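Local coordinates for protein TetR/AcrR family transcriptional regulator (Bradyrhizobium diazoefficiens, PDB 6G8G) that binds the flavonoid genistein and probably acts as a TetR-family repressor that responds to flavonoids by releasing its DNA operator, at residues D83-P87 and D99-Q103; L93-R98 and L203-L207. All coordinates share one frame. Residue numbers count along the deposited sequence, not the author numbering.

Interaction 1 (D83-P87 and D99-Q103)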
loop_
_atom_site.group_PDB
_atom_site.type_symbol
_atom_site.label_atom_id
_atom_site.label_comp_id
_atom_site.label_asym_id
_atom_site.label_seq_id
_atom_site.Cartn_x
_atom_site.Cartn_y
_atom_site.Cartn_z
ATOM N N ASP A 83 -20.256 6.209 -1.409
ATOM C CA ASP A 83 -20.357 4.898 -2.027
ATOM C C ASP A 83 -20.191 3.748 -1.034
ATOM O O ASP A 83 -20.184 2.576 -1.422
ATOM C CB ASP A 83 -19.311 4.747 -3.152
ATOM C CG ASP A 83 -19.435 5.829 -4.233
ATOM O OD1 ASP A 83 -20.443 6.583 -4.243
ATOM O OD2 ASP A 83 -18.504 5.920 -5.068
ATOM N N LEU A 84 -19.940 4.047 0.226
ATOM C CA LEU A 84 -19.747 2.957 1.175
ATOM C C LEU A 84 -21.062 2.782 1.880
ATOM O O LEU A 84 -21.673 3.773 2.226
ATOM C CB LEU A 84 -18.593 3.241 2.179
ATOM C CG LEU A 84 -17.149 2.729 1.988
ATOM C CD1 LEU A 84 -16.745 2.669 0.529
ATOM C CD2 LEU A 84 -16.129 3.543 2.762
ATOM N N PRO A 85 -21.486 1.532 2.148
ATOM C CA PRO A 85 -22.729 1.361 2.910
ATOM C C PRO A 85 -22.585 1.777 4.362
ATOM O O PRO A 85 -21.452 1.973 4.856
ATOM C CB PRO A 85 -23.017 -0.139 2.844
ATOM C CG PRO A 85 -21.813 -0.786 2.281
ATOM C CD PRO A 85 -20.776 0.258 1.950
ATOM N N VAL A 86 -23.723 2.017 4.999
ATOM C CA VAL A 86 -23.760 2.116 6.445
ATOM C C VAL A 86 -24.221 0.741 6.955
ATOM O O VAL A 86 -25.382 0.368 6.794
ATOM C CB VAL A 86 -24.701 3.229 6.977
ATOM C CG1 VAL A 86 -24.719 3.186 8.510
ATOM C CG2 VAL A 86 -24.257 4.606 6.492
ATOM N N PRO A 87 -23.312 -0.008 7.567
ATOM C CA PRO A 87 -23.605 -1.387 7.848
ATOM C C PRO A 87 -24.577 -1.504 9.004
ATOM O O PRO A 87 -24.503 -0.684 9.930
ATOM C CB PRO A 87 -22.244 -1.981 8.204
ATOM C CG PRO A 87 -21.253 -0.873 8.164
ATOM C CD PRO A 87 -22.007 0.410 8.089
ATOM N N ASP A 99 -20.625 -7.003 3.040
ATOM C CA ASP A 99 -21.055 -5.961 2.101
ATOM C C ASP A 99 -20.111 -4.728 2.164
ATOM O O ASP A 99 -19.732 -4.152 1.151
ATOM C CB ASP A 99 -22.514 -5.592 2.375
ATOM C CG ASP A 99 -23.045 -4.513 1.425
ATOM O OD1 ASP A 99 -22.725 -4.564 0.209
ATOM O OD2 ASP A 99 -23.761 -3.595 1.893
ATOM N N PHE A 100 -19.704 -4.366 3.363
ATOM C CA PHE A 100 -18.814 -3.243 3.525
ATOM C C PHE A 100 -17.481 -3.549 2.855
ATOM O O PHE A 100 -16.931 -2.737 2.115
ATOM C CB PHE A 100 -18.625 -2.964 5.016
ATOM C CG PHE A 100 -17.874 -1.697 5.303
ATOM C CD1 PHE A 100 -18.548 -0.494 5.430
ATOM C CD2 PHE A 100 -16.504 -1.700 5.432
ATOM C CE1 PHE A 100 -17.873 0.682 5.685
ATOM C CE2 PHE A 100 -15.824 -0.524 5.701
ATOM C CZ PHE A 100 -16.504 0.673 5.819
ATOM N N ALA A 101 -16.970 -4.745 3.116
ATOM C CA ALA A 101 -15.748 -5.172 2.482
ATOM C C ALA A 101 -15.863 -5.089 0.977
ATOM O O ALA A 101 -14.981 -4.570 0.320
ATOM C CB ALA A 101 -15.414 -6.586 2.898
ATOM N N ARG A 102 -16.948 -5.601 0.426
ATOM C CA ARG A 102 -17.082 -5.608 -1.025
ATOM C C ARG A 102 -16.986 -4.206 -1.578
ATOM O O ARG A 102 -16.322 -3.989 -2.555
ATOM C CB ARG A 102 -18.386 -6.276 -1.447
ATOM C CG ARG A 102 -18.441 -6.644 -2.925
ATOM C CD ARG A 102 -19.743 -7.360 -3.316
ATOM N NE ARG A 102 -19.956 -8.671 -2.656
ATOM C CZ ARG A 102 -20.726 -8.892 -1.585
ATOM N NH1 ARG A 102 -21.397 -7.911 -0.984
ATOM N NH2 ARG A 102 -20.828 -10.115 -1.096
ATOM N N GLN A 103 -17.619 -3.232 -0.941
ATOM C CA GLN A 103 -17.604 -1.869 -1.499
ATOM C C GLN A 103 -16.229 -1.271 -1.334
ATOM O O GLN A 103 -15.757 -0.563 -2.201
ATOM C CB GLN A 103 -18.676 -0.973 -0.870
ATOM C CG GLN A 103 -20.143 -1.399 -1.111
ATOM C CD GLN A 103 -20.418 -1.958 -2.496
ATOM O OE1 GLN A 103 -20.904 -3.100 -2.634
ATOM N NE2 GLN A 103 -20.092 -1.186 -3.529
#
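Two prolines of the loop 83-87 press against one side of the helical segment 99-103. Pro85 is the main bump. Its CA-to-CB bond points toward the helix, and its ring settles over the surface formed by Asp99, Phe100 and Gln103, one helical turn. Pro85 CD lies 3.5 Å from Gln103 CG, and Pro85 CG lies 3.4 Å from Asp99 OD2. Phe100 is the bump from the other side. Its ring reaches into the hollow made by Leu84, Pro85 and Pro87. Leu84 CD2 is 4.2 Å from Phe100 CZ, and Pro87 CG is 3.9 Å from Phe100 CD1. The carbonyl oxygen of Pro85 meets the edge of the ring, 3.9 Å from Phe100 CD1. The fit rests on van der Waals contact. Val86 points away, so the loop touches through the residues on both sides of it. The contact joins the link after helix 65-82 to helix 93-109 of the C-terminal domain. Helix 139-155 closes the hollow through Thr142, Leu146 and Phe149, and Phe100 also touches Leu172 of helix 164-176. Arg102 turns to helix 192-210, where it forms a salt bridge with Glu196.

Interaction 2 (L93-R98 and L203-L207)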
loop_
_atom_site.group_PDB
_atom_site.type_symbol
_atom_site.label_atom_id
_atom_site.label_comp_id
_atom_site.label_asym_id
_atom_site.label_seq_id
_atom_site.Cartn_x
_atom_site.Cartn_y
_atom_site.Cartn_z
ATOM N N LEU A 93 -24.490 -9.992 11.061
ATOM C CA LEU A 93 -23.124 -9.552 11.246
ATOM C C LEU A 93 -22.245 -9.821 10.037
ATOM O O LEU A 93 -21.581 -8.903 9.540
ATOM C CB LEU A 93 -22.530 -10.267 12.454
ATOM C CG LEU A 93 -21.104 -9.894 12.802
ATOM C CD1 LEU A 93 -20.982 -8.402 13.056
ATOM C CD2 LEU A 93 -20.724 -10.690 14.026
ATOM N N SER A 94 -22.174 -11.083 9.613
ATOM C CA SER A 94 -21.373 -11.455 8.453
ATOM C C SER A 94 -21.762 -10.689 7.179
ATOM O O SER A 94 -20.907 -10.173 6.486
ATOM C CB SER A 94 -21.471 -12.958 8.202
ATOM O OG SER A 94 -20.540 -13.662 8.995
ATOM N N GLU A 95 -23.049 -10.629 6.871
ATOM C CA GLU A 95 -23.480 -10.016 5.616
ATOM C C GLU A 95 -23.193 -8.548 5.610
ATOM O O GLU A 95 -22.929 -7.963 4.574
ATOM C CB GLU A 95 -24.947 -10.271 5.349
ATOM C CG GLU A 95 -25.236 -11.723 5.068
ATOM C CD GLU A 95 -25.799 -12.490 6.283
ATOM O OE1 GLU A 95 -25.367 -12.253 7.439
ATOM O OE2 GLU A 95 -26.714 -13.320 6.077
ATOM N N ALA A 96 -23.245 -7.939 6.777
ATOM C CA ALA A 96 -22.994 -6.520 6.868
ATOM C C ALA A 96 -21.516 -6.213 6.598
ATOM O O ALA A 96 -21.184 -5.296 5.826
ATOM C CB ALA A 96 -23.399 -6.021 8.225
ATOM N N LEU A 97 -20.641 -6.989 7.223
ATOM C CA LEU A 97 -19.231 -6.830 7.003
ATOM C C LEU A 97 -18.884 -7.195 5.580
ATOM O O LEU A 97 -18.042 -6.551 4.946
ATOM C CB LEU A 97 -18.440 -7.700 7.980
ATOM C CG LEU A 97 -18.536 -7.237 9.430
ATOM C CD1 LEU A 97 -17.983 -8.274 10.379
ATOM C CD2 LEU A 97 -17.820 -5.918 9.651
ATOM N N ARG A 98 -19.503 -8.249 5.094
ATOM C CA ARG A 98 -19.174 -8.763 3.801
ATOM C C ARG A 98 -19.510 -7.682 2.820
ATOM O O ARG A 98 -18.744 -7.397 1.900
ATOM C CB ARG A 98 -19.919 -10.077 3.547
ATOM C CG ARG A 98 -19.656 -10.671 2.188
ATOM C CD ARG A 98 -20.289 -12.041 1.917
ATOM N NE ARG A 98 -19.872 -13.045 2.885
ATOM C CZ ARG A 98 -20.638 -13.561 3.834
ATOM N NH1 ARG A 98 -21.919 -13.186 3.968
ATOM N NH2 ARG A 98 -20.112 -14.467 4.646
ATOM N N LEU A 203 -12.654 -12.114 6.380
ATOM C CA LEU A 203 -13.737 -12.115 7.323
ATOM C C LEU A 203 -13.684 -13.321 8.220
ATOM O O LEU A 203 -13.906 -13.218 9.405
ATOM C CB LEU A 203 -15.033 -12.147 6.546
ATOM C CG LEU A 203 -16.294 -12.309 7.353
ATOM C CD1 LEU A 203 -16.398 -11.175 8.354
ATOM C CD2 LEU A 203 -17.498 -12.320 6.426
ATOM N N LYS A 204 -13.433 -14.489 7.636
ATOM C CA LYS A 204 -13.397 -15.725 8.399
ATOM C C LYS A 204 -12.402 -15.535 9.520
ATOM O O LYS A 204 -12.646 -15.901 10.666
ATOM C CB LYS A 204 -12.974 -16.890 7.508
ATOM C CG LYS A 204 -13.617 -18.212 7.863
ATOM C CD LYS A 204 -13.392 -19.301 6.819
ATOM C CE LYS A 204 -14.645 -19.314 5.934
ATOM N NZ LYS A 204 -14.685 -20.362 4.887
ATOM N N PHE A 205 -11.278 -14.933 9.184
ATOM C CA PHE A 205 -10.186 -14.765 10.122
ATOM C C PHE A 205 -10.525 -13.735 11.182
ATOM O O PHE A 205 -10.284 -13.926 12.368
ATOM C CB PHE A 205 -8.947 -14.324 9.353
ATOM C CG PHE A 205 -7.676 -14.377 10.153
ATOM C CD1 PHE A 205 -7.320 -13.349 10.986
ATOM C CD2 PHE A 205 -6.823 -15.467 10.047
ATOM C CE1 PHE A 205 -6.147 -13.409 11.716
ATOM C CE2 PHE A 205 -5.638 -15.529 10.764
ATOM C CZ PHE A 205 -5.298 -14.497 11.598
ATOM N N PHE A 206 -11.051 -12.608 10.732
ATOM C CA PHE A 206 -11.478 -11.569 11.635
ATOM C C PHE A 206 -12.443 -12.102 12.675
ATOM O O PHE A 206 -12.351 -11.749 13.861
ATOM C CB PHE A 206 -12.169 -10.487 10.862
ATOM C CG PHE A 206 -12.590 -9.350 11.709
ATOM C CD1 PHE A 206 -11.661 -8.479 12.199
ATOM C CD2 PHE A 206 -13.900 -9.181 12.039
ATOM C CE1 PHE A 206 -12.027 -7.437 12.993
ATOM C CE2 PHE A 206 -14.277 -8.136 12.848
ATOM C CZ PHE A 206 -13.335 -7.260 13.322
ATOM N N LEU A 207 -13.364 -12.952 12.242
ATOM C CA LEU A 207 -14.339 -13.522 13.150
ATOM C C LEU A 207 -13.707 -14.591 14.072
ATOM O O LEU A 207 -14.056 -14.659 15.238
ATOM C CB LEU A 207 -15.538 -14.090 12.378
ATOM C CG LEU A 207 -16.390 -13.108 11.578
ATOM C CD1 LEU A 207 -17.461 -13.803 10.757
ATOM C CD2 LEU A 207 -17.047 -12.088 12.495
#
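Segments 93-98 and 203-207 are both helical and cross obliquely, with 129° between their N-to-C directions. Their axes come no closer than 11.4 Å. This is a wide spacing, and side chains bridge it. The nearest CA atoms, 7.3 Å apart, are those of Arg98 and Leu203. The backbones therefore approach best at the C-terminal end of 93-98 and the N-terminal end of 203-207. Leucines fill most of the gap. Leu203 points toward the other helix, and its CD1 lies 3.9 Å from Leu97 CD1. Leu207, one turn later, meets Leu93 with their CD2 atoms 4.2 Å apart. Leu97 also reaches Phe206 at the limit of contact, 4.5 Å from its CD1 to Phe206 CE2. Leu203 and Leu207 both meet Ser94: Ser94 OG is 3.6 Å from Leu207 CD1, and the backbone Ser94 O is 4.0 Å from Leu203 CD2. Arg98 lays its guanidinium near Leu203, with NH2 3.8 Å from Leu203 CD2, while the charge is paired with Glu200 on helix 192-210. The contact is a mainly apolar seam between helices 93-109 and 192-210 of the C-terminal domain, which in TetR-family proteins carries ligand binding and dimerisation. Phe149 of helix 139-155 packs on Leu93 and Leu97. Phe171 of helix 164-176 touches Leu97 and Leu203 and stacks edge-to-face with Phe206. The second subunit also comes close: Phe205 packs on its Gln170, and Phe206 on its Phe205.

How the interactions relate
From the N terminus, the chain leaves helix 65-82 and enters the loop 83-87. It then turns into helix 93-109, where interaction 1 closes a short loop with 11 residues between its segments. Interaction 2 starts inside that loop, at 93-98, and closes only at 203-207, after 104 intervening residues. The segments alternate along the chain, so the two contacts cross. Both use helix 93-109, on consecutive turns. One ties it to the link from the DNA-binding region, the other to helix 192-210 near the dimer partner. Their centres are 12 Å apart, and they touch where Pro87 CB lies 4.2 Å from Ala96 CB.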